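Local coordinates for protein putative nucleotide sugar epimerase/ dehydratase (Bordetella bronchiseptica, PDB 2Q1S) that binds NADH in a Rossmann fold and probably acts as a nucleotide-sugar epimerase or dehydratase in the O-antigen biosynthesis of bacterial lipopolysaccharide, at residues N233-P236 with T237-K241. Numbering follows the deposited sequence.
Sequences NVTP and TFIYK
The carbonyl oxygen of Asn233 takes two hydrogen bonds from Thr237, and with them the first turn of helix 234-243 is closed. The amide N of Thr237 lies in the plane of that carbonyl, at 3.2 Å from Asn233 O, whereas the hydroxyl OG1 of Thr237 gives its proton to Asn233 O from above the plane, at 2.9 Å. A chi1 of -68° sets OG1 beside its own backbone N, and this lets one residue deliver both donors. Asn233 is the N-cap residue, but its side chain makes no capping bond; ND2 hydrogen-bonds Glu216 OE2 instead, and the side chain as a whole lies about 5 Å from the bound NADH.

Regular i to i+4 bonds carry the helix onward. Phe238 N reaches Val234 O at 2.8 Å and Ile239 N reaches Thr235 O at 2.9 Å, both nearly straight. Pro236 has no amide hydrogen to give, which costs nothing in the first turn, and its carbonyl O still accepts from Tyr240 N at 3.0 Å.

Two side-chain pairs follow the same four-residue spacing. Thr235 and Ile239 point the same way, methyl CG2 lying 3.8 Å from CD1, and both meet helix 343-356. Phe238 packs against helix 293-304, while Val234 rests on strand 257-262 beside Arg258, a residue that binds UDP in another crystal structure of this protein and so probably marks part of the nucleotide-sugar site. Between Val234 and Phe238 the contact is CH-pi: methyl CG2, anti to the valine's backbone N, sits over one ring face, shifted toward the CZ and CE2 rim, 3.5 Å from the ring centroid and 16° off its normal.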
loop_
_atom_site.group_PDB
_atom_site.type_symbol
_atom_site.label_atom_id
_atom_site.label_comp_id
_atom_site.label_asym_id
_atom_site.label_seq_id
_atom_site.Cartn_x
_atom_site.Cartn_y
_atom_site.Cartn_z
ATOM N N ASN A 233 16.744 -14.709 12.056
ATOM C CA ASN A 233 15.965 -15.822 11.524
ATOM C C ASN A 233 16.440 -17.102 12.211
ATOM O O ASN A 233 17.543 -17.138 12.766
ATOM C CB ASN A 233 16.204 -15.914 10.015
ATOM C CG ASN A 233 15.307 -14.975 9.227
ATOM O OD1 ASN A 233 14.076 -15.070 9.305
ATOM N ND2 ASN A 233 15.906 -14.098 8.430
ATOM N N VAL A 234 15.609 -18.138 12.153
ATOM C CA VAL A 234 15.837 -19.359 12.917
ATOM C C VAL A 234 17.141 -20.061 12.513
ATOM O O VAL A 234 17.901 -20.488 13.376
ATOM C CB VAL A 234 14.621 -20.314 12.891
ATOM C CG1 VAL A 234 14.274 -20.757 11.451
ATOM C CG2 VAL A 234 14.800 -21.495 13.860
ATOM N N THR A 235 17.394 -20.171 11.206
ATOM C CA THR A 235 18.610 -20.889 10.778
ATOM C C THR A 235 19.942 -20.294 11.283
ATOM O O THR A 235 20.711 -21.006 11.935
ATOM C CB THR A 235 18.615 -21.141 9.255
ATOM O OG1 THR A 235 17.386 -21.787 8.889
ATOM C CG2 THR A 235 19.797 -22.012 8.821
ATOM N N PRO A 236 20.231 -19.006 10.983
ATOM C CA PRO A 236 21.477 -18.442 11.503
ATOM C C PRO A 236 21.543 -18.378 13.045
ATOM O O PRO A 236 22.637 -18.475 13.626
ATOM C CB PRO A 236 21.548 -17.059 10.853
ATOM C CG PRO A 236 20.118 -16.713 10.571
ATOM C CD PRO A 236 19.526 -18.029 10.139
ATOM N N THR A 237 20.373 -18.252 13.678
ATOM C CA THR A 237 20.317 -18.302 15.144
ATOM C C THR A 237 20.754 -19.663 15.647
ATOM O O THR A 237 21.622 -19.749 16.522
ATOM C CB THR A 237 18.914 -17.962 15.662
ATOM O OG1 THR A 237 18.652 -16.591 15.390
ATOM C CG2 THR A 237 18.832 -18.144 17.169
ATOM N N PHE A 238 20.153 -20.714 15.090
ATOM C CA PHE A 238 20.489 -22.084 15.492
ATOM C C PHE A 238 21.939 -22.443 15.196
ATOM O O PHE A 238 22.589 -23.085 16.020
ATOM C CB PHE A 238 19.571 -23.101 14.817
ATOM C CG PHE A 238 18.206 -23.216 15.435
ATOM C CD1 PHE A 238 17.797 -22.380 16.478
ATOM C CD2 PHE A 238 17.338 -24.197 14.979
ATOM C CE1 PHE A 238 16.527 -22.512 17.036
ATOM C CE2 PHE A 238 16.060 -24.329 15.516
ATOM C CZ PHE A 238 15.652 -23.488 16.554
ATOM N N ILE A 239 22.441 -22.039 14.031
ATOM C CA ILE A 239 23.834 -22.330 13.647
ATOM C C ILE A 239 24.798 -21.656 14.616
ATOM O O ILE A 239 25.767 -22.272 15.112
ATOM C CB ILE A 239 24.127 -21.937 12.179
ATOM C CG1 ILE A 239 23.386 -22.899 11.243
ATOM C CG2 ILE A 239 25.629 -21.963 11.886
ATOM C CD1 ILE A 239 23.449 -22.514 9.762
ATOM N N TYR A 240 24.519 -20.392 14.902
ATOM C CA TYR A 240 25.369 -19.664 15.842
ATOM C C TYR A 240 25.405 -20.364 17.208
ATOM O O TYR A 240 26.496 -20.661 17.730
ATOM C CB TYR A 240 24.916 -18.200 15.993
ATOM C CG TYR A 240 25.732 -17.447 17.018
ATOM C CD1 TYR A 240 27.004 -16.954 16.708
ATOM C CD2 TYR A 240 25.254 -17.275 18.322
ATOM C CE1 TYR A 240 27.775 -16.295 17.674
ATOM C CE2 TYR A 240 25.991 -16.597 19.274
ATOM C CZ TYR A 240 27.255 -16.121 18.953
ATOM O OH TYR A 240 27.992 -15.463 19.914
ATOM N N LYS A 241 24.223 -20.647 17.766
ATOM C CA LYS A 241 24.118 -21.228 19.115
ATOM C C LYS A 241 24.725 -22.634 19.160
ATOM O O LYS A 241 25.374 -23.010 20.150
ATOM C CB LYS A 241 22.667 -21.224 19.608
ATOM C CG LYS A 241 22.167 -19.831 19.986
ATOM C CD LYS A 241 20.691 -19.783 20.334
ATOM C CE LYS A 241 20.426 -18.561 21.234
ATOM N NZ LYS A 241 18.978 -18.264 21.393
#